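Local coordinates for protein GH3 beta-N-acetylglucosaminidase (Paenibacillaceae, PDB 6K5J) that hydrolyses terminal beta-linked N-acetylglucosamine residues, as a family 3 glycoside hydrolase with beta-N-acetylglucosaminidase activity, at residues S445-I459 with D476-D489. Numbering follows the deposited sequence.
Sequences SGQISQVVVVSYNAI and DVQLIVASARNPFD
Asp-489 grips the end of strand 450-455 and the following turn with both carboxylate oxygens. OD2 takes the hydroxyl of Ser-455 (OG to OD2 2.7 Å) on its anti lone pair, while Ile-459 N reaches OD1 at 3.0 Å from above the carboxylate plane. Ser-455 OG, between its own N and carbonyl carbon (chi1 70°), is thereby turned to the acid. A water with four bonds adds a bridge, donating to Asp-489 OD2 and Asn-486 O and accepting from Asn-457 N and Arg-485 N. With an alanine in place of Asp-489, the Ser-455 hydroxyl and Ile-459 N would probably lose their acceptor, and the bridging water one of its partners. Asn-457 OD1 receives Asn-486 N at 2.9 Å, nearly straight onto its carbonyl, and Arg-485 CB sits 4.2 Å from the centroid of the Tyr-456 ring, 5° off its normal, a CH-pi contact. The Arg-485 guanidinium salt-bridges Asp-404 and also reaches Val-403 O. Packing is tight where Val-454 CG1 meets Ala-484 CB at 3.5 Å. The other end is looser and wetter: exposed Gln-478, its chain bent at chi2, brings OE1 to Ser-449 OG at 2.7 Å, and a water lies near Ser-445 O and Asp-476 OD2 but may not serve both. Strands 450-455 and 478-483 run parallel, 22° apart, joined by alternating backbone bonds (Ile-480 N to Val-451 O 2.9 Å), with Leu-479 CD1 against Val-453 CG2 at 3.7 Å. They form a beta-alpha-beta unit through helix 462-472, whose Leu-471 packs on Val-453; strands 390-396 and 499-501 flank the pair in a six-stranded mixed sheet.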
loop_
_atom_site.group_PDB
_atom_site.type_symbol
_atom_site.label_atom_id
_atom_site.label_comp_id
_atom_site.label_asym_id
_atom_site.label_seq_id
_atom_site.Cartn_x
_atom_site.Cartn_y
_atom_site.Cartn_z
ATOM N N SER A 445 17.949 -21.423 21.731
ATOM C CA SER A 445 17.336 -22.613 21.153
ATOM C C SER A 445 17.916 -23.892 21.741
ATOM O O SER A 445 17.273 -24.945 21.658
ATOM C CB SER A 445 17.499 -22.620 19.632
ATOM O OG SER A 445 18.847 -22.832 19.249
ATOM N N GLY A 446 19.116 -23.828 22.323
ATOM C CA GLY A 446 19.626 -24.964 23.069
ATOM C C GLY A 446 18.956 -25.144 24.414
ATOM O O GLY A 446 19.000 -26.241 24.981
ATOM N N GLN A 447 18.328 -24.095 24.932
ATOM C CA GLN A 447 17.636 -24.171 26.209
ATOM C C GLN A 447 16.125 -24.270 26.072
ATOM O O GLN A 447 15.467 -24.736 27.008
ATOM C CB GLN A 447 17.990 -22.954 27.072
ATOM C CG GLN A 447 19.478 -22.613 27.050
ATOM C CD GLN A 447 19.773 -21.240 27.627
ATOM O OE1 GLN A 447 18.960 -20.670 28.358
ATOM N NE2 GLN A 447 20.944 -20.699 27.300
ATOM N N ILE A 448 15.562 -23.849 24.940
ATOM C CA ILE A 448 14.124 -23.923 24.686
ATOM C C ILE A 448 13.940 -24.622 23.343
ATOM O O ILE A 448 14.297 -24.065 22.297
ATOM C CB ILE A 448 13.461 -22.538 24.683
ATOM C CG1 ILE A 448 13.681 -21.836 26.033
ATOM C CG2 ILE A 448 11.971 -22.661 24.389
ATOM C CD1 ILE A 448 13.195 -20.389 26.086
ATOM N N SER A 449 13.377 -25.831 23.362
ATOM C CA SER A 449 13.337 -26.628 22.137
ATOM C C SER A 449 12.172 -26.251 21.216
ATOM O O SER A 449 12.284 -26.413 19.991
ATOM C CB SER A 449 13.292 -28.119 22.487
ATOM O OG SER A 449 11.969 -28.612 22.498
ATOM N N GLN A 450 11.061 -25.756 21.769
ATOM C CA GLN A 450 9.952 -25.236 20.971
ATOM C C GLN A 450 10.291 -23.833 20.489
ATOM O O GLN A 450 10.249 -22.876 21.274
ATOM C CB GLN A 450 8.661 -25.190 21.781
ATOM C CG GLN A 450 7.965 -26.503 21.970
ATOM C CD GLN A 450 6.558 -26.312 22.489
ATOM O OE1 GLN A 450 5.598 -26.844 21.931
ATOM N NE2 GLN A 450 6.427 -25.538 23.565
ATOM N N VAL A 451 10.565 -23.691 19.192
ATOM C CA VAL A 451 10.953 -22.418 18.594
ATOM C C VAL A 451 9.982 -22.074 17.471
ATOM O O VAL A 451 9.734 -22.899 16.585
ATOM C CB VAL A 451 12.396 -22.455 18.059
ATOM C CG1 VAL A 451 12.763 -21.094 17.464
ATOM C CG2 VAL A 451 13.379 -22.834 19.181
ATOM N N VAL A 452 9.428 -20.865 17.518
ATOM C CA VAL A 452 8.672 -20.292 16.407
ATOM C C VAL A 452 9.437 -19.075 15.915
ATOM O O VAL A 452 9.553 -18.076 16.638
ATOM C CB VAL A 452 7.244 -19.879 16.802
ATOM C CG1 VAL A 452 6.498 -19.356 15.557
ATOM C CG2 VAL A 452 6.482 -21.023 17.460
ATOM N N VAL A 453 9.925 -19.129 14.684
ATOM C CA VAL A 453 10.496 -17.946 14.056
ATOM C C VAL A 453 9.420 -17.298 13.205
ATOM O O VAL A 453 8.855 -17.940 12.308
ATOM C CB VAL A 453 11.726 -18.276 13.200
ATOM C CG1 VAL A 453 12.237 -16.990 12.533
ATOM C CG2 VAL A 453 12.800 -18.907 14.050
ATOM N N VAL A 454 9.131 -16.037 13.493
ATOM C CA VAL A 454 8.355 -15.207 12.584
ATOM C C VAL A 454 9.346 -14.629 11.579
ATOM O O VAL A 454 10.243 -13.865 11.946
ATOM C CB VAL A 454 7.593 -14.111 13.336
ATOM C CG1 VAL A 454 6.844 -13.232 12.356
ATOM C CG2 VAL A 454 6.609 -14.729 14.321
ATOM N N SER A 455 9.229 -15.035 10.314
ATOM C CA SER A 455 10.114 -14.496 9.295
ATOM C C SER A 455 9.500 -13.242 8.671
ATOM O O SER A 455 8.292 -13.007 8.731
ATOM C CB SER A 455 10.433 -15.544 8.217
ATOM O OG SER A 455 9.317 -15.838 7.389
ATOM N N TYR A 456 10.365 -12.416 8.092
ATOM C CA TYR A 456 9.937 -11.142 7.519
ATOM C C TYR A 456 10.813 -10.900 6.292
ATOM O O TYR A 456 11.946 -10.425 6.417
ATOM C CB TYR A 456 10.046 -10.021 8.549
ATOM C CG TYR A 456 9.479 -8.682 8.120
ATOM C CD1 TYR A 456 10.124 -7.903 7.170
ATOM C CD2 TYR A 456 8.309 -8.185 8.687
ATOM C CE1 TYR A 456 9.609 -6.671 6.778
ATOM C CE2 TYR A 456 7.796 -6.949 8.308
ATOM C CZ TYR A 456 8.449 -6.202 7.360
ATOM O OH TYR A 456 7.940 -4.979 6.986
ATOM N N ASN A 457 10.295 -11.269 5.123
ATOM C CA ASN A 457 11.039 -11.212 3.864
ATOM C C ASN A 457 12.432 -11.828 4.010
ATOM O O ASN A 457 13.435 -11.278 3.552
ATOM C CB ASN A 457 11.114 -9.774 3.343
ATOM C CG ASN A 457 9.805 -9.323 2.714
ATOM O OD1 ASN A 457 8.851 -10.099 2.623
ATOM N ND2 ASN A 457 9.750 -8.070 2.288
ATOM N N ALA A 458 12.476 -13.007 4.641
ATOM C CA ALA A 458 13.709 -13.793 4.703
ATOM C C ALA A 458 14.274 -14.079 3.314
ATOM O O ALA A 458 15.491 -14.256 3.159
ATOM C CB ALA A 458 13.446 -15.108 5.444
ATOM N N ILE A 459 13.410 -14.145 2.297
ATOM C CA ILE A 459 13.861 -14.331 0.922
ATOM C C ILE A 459 14.763 -13.189 0.449
ATOM O O ILE A 459 15.579 -13.381 -0.459
ATOM C CB ILE A 459 12.641 -14.500 -0.011
ATOM C CG1 ILE A 459 13.104 -14.793 -1.441
ATOM C CG2 ILE A 459 11.755 -13.241 0.023
ATOM C CD1 ILE A 459 12.284 -15.783 -2.179
ATOM N N ASP A 476 17.615 -31.153 18.108
ATOM C CA ASP A 476 16.995 -30.940 19.407
ATOM C C ASP A 476 15.947 -29.830 19.389
ATOM O O ASP A 476 15.415 -29.481 20.449
ATOM C CB ASP A 476 18.076 -30.607 20.446
ATOM C CG ASP A 476 19.078 -29.569 19.937
ATOM O OD1 ASP A 476 19.608 -29.747 18.816
ATOM O OD2 ASP A 476 19.337 -28.574 20.655
ATOM N N VAL A 477 15.654 -29.261 18.223
ATOM C CA VAL A 477 14.759 -28.119 18.090
ATOM C C VAL A 477 13.536 -28.557 17.293
ATOM O O VAL A 477 13.666 -29.237 16.269
ATOM C CB VAL A 477 15.463 -26.926 17.409
ATOM C CG1 VAL A 477 14.458 -25.819 17.056
ATOM C CG2 VAL A 477 16.574 -26.381 18.292
ATOM N N GLN A 478 12.352 -28.185 17.774
ATOM C CA GLN A 478 11.114 -28.314 17.007
ATOM C C GLN A 478 10.775 -26.916 16.502
ATOM O O GLN A 478 10.281 -26.074 17.260
ATOM C CB GLN A 478 9.990 -28.910 17.847
ATOM C CG GLN A 478 10.184 -30.385 18.200
ATOM C CD GLN A 478 11.130 -30.585 19.371
ATOM O OE1 GLN A 478 10.940 -30.002 20.445
ATOM N NE2 GLN A 478 12.162 -31.408 19.172
ATOM N N LEU A 479 11.081 -26.664 15.232
ATOM C CA LEU A 479 11.012 -25.332 14.641
ATOM C C LEU A 479 9.749 -25.194 13.798
ATOM O O LEU A 479 9.475 -26.044 12.945
ATOM C CB LEU A 479 12.237 -25.069 13.768
ATOM C CG LEU A 479 12.193 -23.790 12.920
ATOM C CD1 LEU A 479 12.287 -22.576 13.824
ATOM C CD2 LEU A 479 13.329 -23.795 11.894
ATOM N N ILE A 480 8.986 -24.129 14.042
ATOM C CA ILE A 480 7.916 -23.679 13.156
ATOM C C ILE A 480 8.314 -22.312 12.611
ATOM O O ILE A 480 8.775 -21.451 13.365
ATOM C CB ILE A 480 6.561 -23.581 13.892
ATOM C CG1 ILE A 480 6.076 -24.954 14.355
ATOM C CG2 ILE A 480 5.492 -22.903 13.013
ATOM C CD1 ILE A 480 4.904 -24.868 15.350
ATOM N N VAL A 481 8.120 -22.095 11.316
ATOM C CA VAL A 481 8.335 -20.785 10.708
ATOM C C VAL A 481 6.985 -20.243 10.248
ATOM O O VAL A 481 6.193 -20.965 9.632
ATOM C CB VAL A 481 9.344 -20.861 9.549
ATOM C CG1 VAL A 481 9.588 -19.467 8.943
ATOM C CG2 VAL A 481 10.655 -21.450 10.040
ATOM N N ALA A 482 6.715 -18.983 10.571
ATOM C CA ALA A 482 5.515 -18.289 10.128
ATOM C C ALA A 482 5.951 -16.977 9.496
ATOM O O ALA A 482 6.541 -16.131 10.172
ATOM C CB ALA A 482 4.554 -18.041 11.295
ATOM N N SER A 483 5.688 -16.817 8.203
ATOM C CA SER A 483 6.098 -15.607 7.509
ATOM C C SER A 483 5.080 -14.509 7.771
ATOM O O SER A 483 3.868 -14.729 7.648
ATOM C CB SER A 483 6.251 -15.858 6.004
ATOM O OG SER A 483 5.113 -16.514 5.464
ATOM N N ALA A 484 5.577 -13.331 8.147
ATOM C CA ALA A 484 4.741 -12.172 8.436
ATOM C C ALA A 484 4.921 -11.062 7.409
ATOM O O ALA A 484 4.467 -9.932 7.633
ATOM C CB ALA A 484 5.034 -11.640 9.842
ATOM N N ARG A 485 5.601 -11.344 6.301
ATOM C CA ARG A 485 5.433 -10.503 5.129
ATOM C C ARG A 485 5.297 -11.405 3.902
ATOM O O ARG A 485 4.324 -12.162 3.828
ATOM C CB ARG A 485 6.559 -9.469 5.007
ATOM C CG ARG A 485 6.157 -8.360 4.028
ATOM C CD ARG A 485 6.835 -7.015 4.268
ATOM N NE ARG A 485 6.374 -6.073 3.246
ATOM C CZ ARG A 485 6.162 -4.771 3.436
ATOM N NH1 ARG A 485 6.382 -4.211 4.620
ATOM N NH2 ARG A 485 5.726 -4.024 2.428
ATOM N N ASN A 486 6.214 -11.350 2.934
ATOM C CA ASN A 486 6.002 -12.140 1.721
ATOM C C ASN A 486 6.004 -13.629 2.060
ATOM O O ASN A 486 6.872 -14.095 2.808
ATOM C CB ASN A 486 7.071 -11.857 0.659
ATOM C CG ASN A 486 6.916 -10.482 0.018
ATOM O OD1 ASN A 486 5.997 -9.731 0.339
ATOM N ND2 ASN A 486 7.830 -10.147 -0.883
ATOM N N PRO A 487 5.062 -14.411 1.514
ATOM C CA PRO A 487 5.043 -15.852 1.798
ATOM C C PRO A 487 6.116 -16.618 1.053
ATOM O O PRO A 487 6.311 -17.806 1.336
ATOM C CB PRO A 487 3.645 -16.277 1.334
ATOM C CG PRO A 487 3.367 -15.351 0.163
ATOM C CD PRO A 487 3.978 -14.013 0.596
ATOM N N PHE A 488 6.834 -15.966 0.139
ATOM C CA PHE A 488 7.834 -16.623 -0.692
ATOM C C PHE A 488 9.120 -16.934 0.065
ATOM O O PHE A 488 10.033 -17.542 -0.511
ATOM C CB PHE A 488 8.093 -15.747 -1.924
ATOM C CG PHE A 488 6.817 -15.180 -2.515
ATOM C CD1 PHE A 488 5.817 -16.032 -2.970
ATOM C CD2 PHE A 488 6.597 -13.812 -2.565
ATOM C CE1 PHE A 488 4.619 -15.524 -3.499
ATOM C CE2 PHE A 488 5.405 -13.293 -3.091
ATOM C CZ PHE A 488 4.420 -14.146 -3.549
ATOM N N ASP A 489 9.198 -16.548 1.345
ATOM C CA ASP A 489 10.315 -16.945 2.197
ATOM C C ASP A 489 10.570 -18.444 2.136
ATOM O O ASP A 489 11.722 -18.887 2.222
ATOM C CB ASP A 489 10.039 -16.541 3.650
ATOM C CG ASP A 489 10.227 -15.065 3.898
ATOM O OD1 ASP A 489 10.514 -14.324 2.941
ATOM O OD2 ASP A 489 10.078 -14.643 5.067
HETATM O O HOH W 1 17.046 -27.515 22.380
HETATM O O HOH W 2 7.895 -12.888 5.124
#